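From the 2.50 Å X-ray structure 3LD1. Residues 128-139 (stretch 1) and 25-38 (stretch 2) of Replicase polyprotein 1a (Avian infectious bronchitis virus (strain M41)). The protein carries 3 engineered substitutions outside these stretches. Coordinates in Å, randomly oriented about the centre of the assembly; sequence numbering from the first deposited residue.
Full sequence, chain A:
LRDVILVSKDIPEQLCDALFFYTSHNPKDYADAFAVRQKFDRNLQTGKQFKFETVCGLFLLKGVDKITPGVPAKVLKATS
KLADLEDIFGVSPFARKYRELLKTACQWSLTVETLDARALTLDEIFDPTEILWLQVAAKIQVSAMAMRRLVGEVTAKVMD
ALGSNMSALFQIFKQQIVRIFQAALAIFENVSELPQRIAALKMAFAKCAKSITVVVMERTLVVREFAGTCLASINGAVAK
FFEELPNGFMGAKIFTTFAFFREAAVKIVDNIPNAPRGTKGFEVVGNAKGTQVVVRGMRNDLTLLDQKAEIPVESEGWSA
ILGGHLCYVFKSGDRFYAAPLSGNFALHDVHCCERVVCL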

ATOM      1  N   PRO A 128      13.277 -16.167  -5.611  1.00 52.16           N
ATOM      2  CA  PRO A 128      12.553 -14.974  -5.154  1.00 51.35           C
ATOM      3  C   PRO A 128      12.992 -13.722  -5.842  1.00 50.55           C
ATOM      4  O   PRO A 128      12.187 -12.875  -6.177  1.00 52.20           O
ATOM      5  CB  PRO A 128      12.815 -14.961  -3.659  1.00 50.87           C
ATOM      6  CG  PRO A 128      12.933 -16.445  -3.367  1.00 51.03           C
ATOM      7  CD  PRO A 128      13.880 -16.858  -4.463  1.00 51.83           C
ATOM      8  N   THR A 129      14.245 -13.654  -6.174  1.00 50.10           N
ATOM      9  CA  THR A 129      14.809 -12.476  -6.803  1.00 48.75           C
ATOM     10  C   THR A 129      14.394 -12.392  -8.293  1.00 48.34           C
ATOM     11  O   THR A 129      14.129 -11.293  -8.886  1.00 47.99           O
ATOM     12  CB  THR A 129      16.353 -12.623  -6.611  1.00 49.46           C
ATOM     13  OG1 THR A 129      16.652 -12.417  -5.223  1.00 50.38           O
ATOM     14  CG2 THR A 129      17.222 -11.706  -7.508  1.00 48.37           C
ATOM     15  N   GLU A 130      14.345 -13.548  -8.926  1.00 46.39           N
ATOM     16  CA  GLU A 130      14.087 -13.494 -10.313  1.00 45.47           C
ATOM     17  C   GLU A 130      12.589 -13.163 -10.478  1.00 44.91           C
ATOM     18  O   GLU A 130      12.229 -12.411 -11.367  1.00 44.19           O
ATOM     19  CB  GLU A 130      14.464 -14.812 -10.968  1.00 46.39           C
ATOM     20  CG  GLU A 130      15.968 -15.060 -11.196  1.00 42.68           C
ATOM     21  CD  GLU A 130      16.228 -16.533 -11.509  1.00 46.45           C
ATOM     22  OE1 GLU A 130      15.500 -17.426 -10.965  1.00 47.34           O
ATOM     23  OE2 GLU A 130      17.154 -16.811 -12.309  1.00 52.35           O
ATOM     24  N   ILE A 131      11.751 -13.709  -9.604  1.00 42.83           N
ATOM     25  CA  ILE A 131      10.371 -13.363  -9.524  1.00 41.98           C
ATOM     26  C   ILE A 131      10.182 -11.877  -9.385  1.00 43.14           C
ATOM     27  O   ILE A 131       9.519 -11.219 -10.217  1.00 42.76           O
ATOM     28  CB  ILE A 131       9.668 -14.091  -8.361  1.00 41.97           C
ATOM     29  CG1 ILE A 131       9.794 -15.624  -8.578  1.00 39.34           C
ATOM     30  CG2 ILE A 131       8.245 -13.592  -8.254  1.00 39.92           C
ATOM     31  CD1 ILE A 131       8.633 -16.387  -8.161  1.00 34.24           C
ATOM     32  N   LEU A 132      10.817 -11.290  -8.383  1.00 44.55           N
ATOM     33  CA  LEU A 132      10.683  -9.830  -8.284  1.00 44.16           C
ATOM     34  C   LEU A 132      11.062  -9.118  -9.587  1.00 42.37           C
ATOM     35  O   LEU A 132      10.458  -8.147  -9.891  1.00 42.72           O
ATOM     36  CB  LEU A 132      11.388  -9.252  -7.068  1.00 43.84           C
ATOM     37  CG  LEU A 132      10.856  -9.107  -5.615  1.00 47.82           C
ATOM     38  CD1 LEU A 132       9.362  -9.506  -5.218  1.00 48.50           C
ATOM     39  CD2 LEU A 132      11.899  -9.798  -4.681  1.00 47.36           C
ATOM     40  N   TRP A 133      12.021  -9.577 -10.369  1.00 41.92           N
ATOM     41  CA  TRP A 133      12.375  -8.827 -11.593  1.00 41.78           C
ATOM     42  C   TRP A 133      11.273  -9.001 -12.672  1.00 41.54           C
ATOM     43  O   TRP A 133      10.886  -8.046 -13.410  1.00 40.92           O
ATOM     44  CB  TRP A 133      13.769  -9.189 -12.166  1.00 42.55           C
ATOM     45  CG  TRP A 133      15.050  -8.868 -11.278  1.00 44.96           C
ATOM     46  CD1 TRP A 133      15.995  -9.769 -10.888  1.00 48.56           C
ATOM     47  CD2 TRP A 133      15.506  -7.589 -10.742  1.00 45.99           C
ATOM     48  NE1 TRP A 133      16.959  -9.175 -10.116  1.00 45.91           N
ATOM     49  CE2 TRP A 133      16.710  -7.838 -10.036  1.00 45.77           C
ATOM     50  CE3 TRP A 133      15.003  -6.279 -10.770  1.00 44.56           C
ATOM     51  CZ2 TRP A 133      17.419  -6.842  -9.370  1.00 45.70           C
ATOM     52  CZ3 TRP A 133      15.725  -5.285 -10.148  1.00 48.44           C
ATOM     53  CH2 TRP A 133      16.926  -5.573  -9.432  1.00 48.00           C
ATOM     54  N   LEU A 134      10.735 -10.213 -12.737  1.00 41.14           N
ATOM     55  CA  LEU A 134       9.584 -10.499 -13.622  1.00 41.61           C
ATOM     56  C   LEU A 134       8.459  -9.478 -13.335  1.00 41.23           C
ATOM     57  O   LEU A 134       7.819  -8.935 -14.266  1.00 40.42           O
ATOM     58  CB  LEU A 134       9.099 -11.952 -13.479  1.00 40.50           C
ATOM     59  CG  LEU A 134      10.170 -12.977 -13.931  1.00 41.85           C
ATOM     60  CD1 LEU A 134       9.733 -14.404 -13.750  1.00 41.26           C
ATOM     61  CD2 LEU A 134      10.658 -12.783 -15.387  1.00 39.36           C
ATOM     62  N   GLN A 135       8.311  -9.178 -12.045  1.00 40.02           N
ATOM     63  CA  GLN A 135       7.235  -8.346 -11.590  1.00 39.79           C
ATOM     64  C   GLN A 135       7.530  -6.908 -11.926  1.00 40.13           C
ATOM     65  O   GLN A 135       6.662  -6.055 -11.768  1.00 38.76           O
ATOM     66  CB  GLN A 135       6.918  -8.573 -10.110  1.00 38.69           C
ATOM     67  CG  GLN A 135       6.319  -9.943  -9.857  1.00 37.18           C
ATOM     68  CD  GLN A 135       6.460 -10.359  -8.395  1.00 39.43           C
ATOM     69  OE1 GLN A 135       7.353  -9.854  -7.743  1.00 43.73           O
ATOM     70  NE2 GLN A 135       5.574 -11.266  -7.865  1.00 36.04           N
ATOM     71  N   VAL A 136       8.715  -6.641 -12.454  1.00 40.49           N
ATOM     72  CA  VAL A 136       8.992  -5.279 -12.951  1.00 42.63           C
ATOM     73  C   VAL A 136       9.416  -5.294 -14.400  1.00 41.65           C
ATOM     74  O   VAL A 136       9.879  -4.288 -14.918  1.00 42.88           O
ATOM     75  CB  VAL A 136      10.056  -4.480 -12.054  1.00 43.24           C
ATOM     76  CG1 VAL A 136       9.454  -4.136 -10.715  1.00 46.63           C
ATOM     77  CG2 VAL A 136      11.291  -5.305 -11.807  1.00 44.91           C
ATOM     78  N   ALA A 137       9.223  -6.430 -15.064  1.00 41.35           N
ATOM     79  CA  ALA A 137       9.538  -6.529 -16.463  1.00 40.37           C
ATOM     80  C   ALA A 137       8.818  -5.439 -17.238  1.00 39.79           C
ATOM     81  O   ALA A 137       7.731  -5.126 -16.874  1.00 40.75           O
ATOM     82  CB  ALA A 137       9.151  -7.886 -16.962  1.00 40.64           C
ATOM     83  N   ALA A 138       9.433  -4.828 -18.255  1.00 39.77           N
ATOM     84  CA  ALA A 138       8.699  -4.054 -19.292  1.00 39.61           C
ATOM     85  C   ALA A 138       7.618  -4.850 -20.068  1.00 40.29           C
ATOM     86  O   ALA A 138       6.599  -4.266 -20.482  1.00 42.55           O
ATOM     87  CB  ALA A 138       9.684  -3.381 -20.302  1.00 36.61           C
ATOM     88  N   LYS A 139       7.832  -6.118 -20.375  1.00 40.16           N
ATOM     89  CA  LYS A 139       6.832  -6.735 -21.226  1.00 41.50           C
ATOM     90  C   LYS A 139       5.571  -6.987 -20.447  1.00 42.17           C
ATOM     91  O   LYS A 139       5.503  -7.737 -19.421  1.00 42.00           O
ATOM     92  CB  LYS A 139       7.275  -8.006 -21.987  1.00 42.78           C
ATOM     93  CG  LYS A 139       6.619  -8.088 -23.430  1.00 39.39           C
ATOM     94  CD  LYS A 139       6.490  -9.459 -23.982  1.00 43.03           C
ATOM     95  CE  LYS A 139       5.922  -9.505 -25.424  1.00 43.77           C
ATOM     96  NZ  LYS A 139       6.309  -8.185 -26.105  1.00 51.84           N
TER
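Stretch 2 (25-38) HNPKDYADAFAVRQ

Stretch 1 opens as a helix at Pro128, and a type I beta turn spans Leu134 to Ala137, closed by the bond from Ala137 N to Leu134 O (3.0 Å). Stretch 2 begins extended at His25, Asn26 and Pro27 and is helical from Tyr30 onward, the helix continuing past Gln38, with Asp29 as N-cap: its OD1 accepts from Asp32 N at 2.9 Å. Asp32 OD2 in turn accepts from Lys28 N, the residue before the cap, at 2.8 Å, so the two aspartates brace the helix start. The helices run in broadly the same direction, crossing at -56° with their axes 9.5 Å apart at closest approach. The register advances along both chains: Thr129 lies by Pro27, Leu132 by Tyr30, Trp133 by Ala33 and Val136 by Phe34, with CA-CA distances of 6.1 to 6.5 Å. Ala33 points its CB toward stretch 1, 4.4 Å from Leu132 CB and 4.0 Å from Trp133 CZ3.

The Trp133 indole, in the m rotamer, carries Pro27 over one face, with Pro27 CD 3.6 Å from Trp133 CZ2. Around its edge lie His25 O, 3.3 Å from Trp133 CZ2, and Val36 CB, 4.0 Å from Trp133 CH2. Pro27 also reaches Thr129, its CD 3.4 Å from Thr129 CG2. Leu132 packs at the start of the second helix, its CG 4.1 Å from Asp29 C. The single hydrogen bond between the stretches runs from Tyr30 OH to Gln135 O (2.8 Å), anchoring the tyrosine to the turn. Beside it, Val136 CG1 meets Tyr30 CZ at 3.5 Å and Phe34 CB at 4.2 Å, while Val136 CG2 lies 4.3 Å from Ala33 CB. Arg37 extends along the end of the turn, bringing NH2 within 3.7 Å of Ala138 CB; its guanidinium is hydrogen-bonded elsewhere in the structure.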

ATOM      1  N   HIS A  25      22.336  -6.992  -9.391  1.00 52.23           N
ATOM      2  CA  HIS A  25      21.733  -6.398  -8.251  1.00 52.53           C
ATOM      3  C   HIS A  25      20.895  -7.410  -7.532  1.00 53.23           C
ATOM      4  O   HIS A  25      20.222  -8.188  -8.189  1.00 53.44           O
ATOM      5  CB  HIS A  25      20.932  -5.205  -8.611  1.00 52.52           C
ATOM      6  CG  HIS A  25      20.652  -4.338  -7.436  1.00 55.43           C
ATOM      7  ND1 HIS A  25      19.721  -4.676  -6.471  1.00 56.87           N
ATOM      8  CD2 HIS A  25      21.221  -3.179  -7.034  1.00 56.21           C
ATOM      9  CE1 HIS A  25      19.701  -3.738  -5.546  1.00 57.02           C
ATOM     10  NE2 HIS A  25      20.594  -2.815  -5.869  1.00 56.54           N
ATOM     11  N   ASN A  26      21.020  -7.461  -6.198  1.00 54.23           N
ATOM     12  CA  ASN A  26      20.193  -8.335  -5.336  1.00 55.05           C
ATOM     13  C   ASN A  26      19.075  -7.505  -4.671  1.00 55.04           C
ATOM     14  O   ASN A  26      19.308  -6.835  -3.646  1.00 55.77           O
ATOM     15  CB  ASN A  26      21.037  -9.138  -4.295  1.00 54.24           C
ATOM     16  CG  ASN A  26      20.158  -9.927  -3.264  1.00 55.59           C
ATOM     17  OD1 ASN A  26      18.925  -9.738  -3.141  1.00 56.56           O
ATOM     18  ND2 ASN A  26      20.812 -10.811  -2.510  1.00 57.68           N
ATOM     19  N   PRO A  27      17.857  -7.554  -5.238  1.00 54.99           N
ATOM     20  CA  PRO A  27      16.744  -6.616  -4.830  1.00 55.01           C
ATOM     21  C   PRO A  27      16.108  -6.938  -3.445  1.00 54.25           C
ATOM     22  O   PRO A  27      15.682  -8.058  -3.187  1.00 51.12           O
ATOM     23  CB  PRO A  27      15.700  -6.784  -5.958  1.00 55.36           C
ATOM     24  CG  PRO A  27      15.881  -8.270  -6.391  1.00 55.11           C
ATOM     25  CD  PRO A  27      17.421  -8.537  -6.250  1.00 54.25           C
ATOM     26  N   LYS A  28      16.034  -5.911  -2.600  1.00 55.75           N
ATOM     27  CA  LYS A  28      15.611  -6.047  -1.220  1.00 55.83           C
ATOM     28  C   LYS A  28      14.147  -6.573  -1.199  1.00 56.19           C
ATOM     29  O   LYS A  28      13.849  -7.550  -0.459  1.00 55.98           O
ATOM     30  CB  LYS A  28      15.841  -4.678  -0.484  1.00 57.98           C
ATOM     31  CG  LYS A  28      15.041  -4.317   0.900  1.00 58.74           C
ATOM     32  CD  LYS A  28      14.964  -5.511   1.989  1.00 63.98           C
ATOM     33  CE  LYS A  28      15.392  -5.079   3.418  1.00 64.07           C
ATOM     34  NZ  LYS A  28      14.798  -3.750   3.844  1.00 69.18           N
ATOM     35  N   ASP A  29      13.268  -5.939  -2.010  1.00 54.25           N
ATOM     36  CA  ASP A  29      11.819  -6.301  -2.137  1.00 53.77           C
ATOM     37  C   ASP A  29      11.342  -5.637  -3.417  1.00 51.30           C
ATOM     38  O   ASP A  29      12.183  -5.178  -4.202  1.00 51.52           O
ATOM     39  CB  ASP A  29      10.991  -5.738  -0.965  1.00 53.61           C
ATOM     40  CG  ASP A  29      11.347  -4.301  -0.686  1.00 55.47           C
ATOM     41  OD1 ASP A  29      11.359  -3.497  -1.679  1.00 52.99           O
ATOM     42  OD2 ASP A  29      11.710  -3.994   0.497  1.00 57.81           O
ATOM     43  N   TYR A  30      10.021  -5.513  -3.590  1.00 48.35           N
ATOM     44  CA  TYR A  30       9.456  -4.949  -4.813  1.00 45.98           C
ATOM     45  C   TYR A  30       9.739  -3.462  -4.930  1.00 46.43           C
ATOM     46  O   TYR A  30       9.955  -2.931  -6.032  1.00 45.44           O
ATOM     47  CB  TYR A  30       7.953  -5.197  -4.900  1.00 45.79           C
ATOM     48  CG  TYR A  30       7.406  -4.859  -6.258  1.00 42.96           C
ATOM     49  CD1 TYR A  30       6.952  -3.581  -6.551  1.00 43.50           C
ATOM     50  CD2 TYR A  30       7.423  -5.794  -7.294  1.00 46.24           C
ATOM     51  CE1 TYR A  30       6.471  -3.240  -7.840  1.00 41.19           C
ATOM     52  CE2 TYR A  30       6.962  -5.455  -8.601  1.00 45.54           C
ATOM     53  CZ  TYR A  30       6.499  -4.188  -8.854  1.00 42.40           C
ATOM     54  OH  TYR A  30       6.053  -3.877 -10.101  1.00 40.77           O
ATOM     55  N   ALA A  31       9.775  -2.783  -3.788  1.00 46.70           N
ATOM     56  CA  ALA A  31      10.164  -1.392  -3.809  1.00 47.30           C
ATOM     57  C   ALA A  31      11.559  -1.211  -4.389  1.00 47.03           C
ATOM     58  O   ALA A  31      11.750  -0.382  -5.298  1.00 48.15           O
ATOM     59  CB  ALA A  31      10.002  -0.746  -2.464  1.00 47.01           C
ATOM     60  N   ASP A  32      12.519  -1.990  -3.911  1.00 47.15           N
ATOM     61  CA  ASP A  32      13.913  -1.868  -4.384  1.00 46.57           C
ATOM     62  C   ASP A  32      13.949  -2.238  -5.888  1.00 46.24           C
ATOM     63  O   ASP A  32      14.405  -1.494  -6.761  1.00 45.27           O
ATOM     64  CB  ASP A  32      14.831  -2.777  -3.520  1.00 46.24           C
ATOM     65  CG  ASP A  32      16.402  -2.516  -3.713  1.00 48.41           C
ATOM     66  OD1 ASP A  32      16.901  -1.377  -4.008  1.00 48.62           O
ATOM     67  OD2 ASP A  32      17.174  -3.499  -3.523  1.00 50.14           O
ATOM     68  N   ALA A  33      13.354  -3.370  -6.206  1.00 46.31           N
ATOM     69  CA  ALA A  33      13.388  -3.824  -7.571  1.00 44.92           C
ATOM     70  C   ALA A  33      12.844  -2.725  -8.427  1.00 45.11           C
ATOM     71  O   ALA A  33      13.460  -2.367  -9.461  1.00 45.88           O
ATOM     72  CB  ALA A  33      12.575  -5.081  -7.722  1.00 44.71           C
ATOM     73  N   PHE A  34      11.706  -2.159  -8.023  1.00 43.48           N
ATOM     74  CA  PHE A  34      11.096  -1.177  -8.877  1.00 42.75           C
ATOM     75  C   PHE A  34      12.056   0.019  -8.998  1.00 42.93           C
ATOM     76  O   PHE A  34      12.249   0.588 -10.078  1.00 42.39           O
ATOM     77  CB  PHE A  34       9.757  -0.739  -8.243  1.00 44.17           C
ATOM     78  CG  PHE A  34       9.135   0.484  -8.862  1.00 39.06           C
ATOM     79  CD1 PHE A  34       8.268   0.360  -9.930  1.00 42.47           C
ATOM     80  CD2 PHE A  34       9.403   1.746  -8.358  1.00 38.64           C
ATOM     81  CE1 PHE A  34       7.630   1.482 -10.557  1.00 42.92           C
ATOM     82  CE2 PHE A  34       8.767   2.899  -8.930  1.00 44.88           C
ATOM     83  CZ  PHE A  34       7.856   2.750 -10.054  1.00 43.00           C
ATOM     84  N   ALA A  35      12.645   0.417  -7.873  1.00 41.81           N
ATOM     85  CA  ALA A  35      13.571   1.561  -7.909  1.00 41.50           C
ATOM     86  C   ALA A  35      14.770   1.327  -8.879  1.00 40.82           C
ATOM     87  O   ALA A  35      15.090   2.202  -9.756  1.00 41.66           O
ATOM     88  CB  ALA A  35      14.021   1.970  -6.462  1.00 40.44           C
ATOM     89  N   VAL A  36      15.361   0.141  -8.781  1.00 38.89           N
ATOM     90  CA  VAL A  36      16.510  -0.226  -9.613  1.00 39.12           C
ATOM     91  C   VAL A  36      16.159  -0.279 -11.129  1.00 40.64           C
ATOM     92  O   VAL A  36      16.915   0.253 -11.972  1.00 42.77           O
ATOM     93  CB  VAL A  36      17.140  -1.580  -9.183  1.00 38.30           C
ATOM     94  CG1 VAL A  36      18.365  -1.830  -9.955  1.00 35.50           C
ATOM     95  CG2 VAL A  36      17.453  -1.629  -7.624  1.00 38.11           C
ATOM     96  N   ARG A  37      15.022  -0.880 -11.489  1.00 40.97           N
ATOM     97  CA  ARG A  37      14.678  -0.993 -12.892  1.00 41.77           C
ATOM     98  C   ARG A  37      14.290   0.400 -13.414  1.00 42.94           C
ATOM     99  O   ARG A  37      14.626   0.780 -14.529  1.00 42.53           O
ATOM    100  CB  ARG A  37      13.572  -2.046 -13.082  1.00 41.50           C
ATOM    101  CG  ARG A  37      13.048  -2.222 -14.534  1.00 41.27           C
ATOM    102  CD  ARG A  37      14.171  -2.595 -15.452  1.00 39.34           C
ATOM    103  NE  ARG A  37      13.880  -2.546 -16.921  1.00 35.46           N
ATOM    104  CZ  ARG A  37      13.328  -3.580 -17.534  1.00 32.18           C
ATOM    105  NH1 ARG A  37      12.961  -4.625 -16.797  1.00 32.19           N
ATOM    106  NH2 ARG A  37      13.113  -3.556 -18.832  1.00 32.68           N
ATOM    107  N   GLN A  38      13.628   1.188 -12.586  1.00 44.19           N
ATOM    108  CA  GLN A  38      13.267   2.545 -13.028  1.00 46.55           C
ATOM    109  C   GLN A  38      14.533   3.381 -13.305  1.00 45.40           C
ATOM    110  O   GLN A  38      14.644   3.997 -14.356  1.00 46.64           O
ATOM    111  CB  GLN A  38      12.269   3.212 -12.043  1.00 45.98           C
ATOM    112  CG  GLN A  38      12.445   4.735 -11.944  1.00 46.47           C
ATOM    113  CD  GLN A  38      11.803   5.323 -10.634  1.00 49.81           C
ATOM    114  OE1 GLN A  38      10.554   5.426 -10.479  1.00 45.58           O
ATOM    115  NE2 GLN A  38      12.682   5.695  -9.678  1.00 56.16           N
TER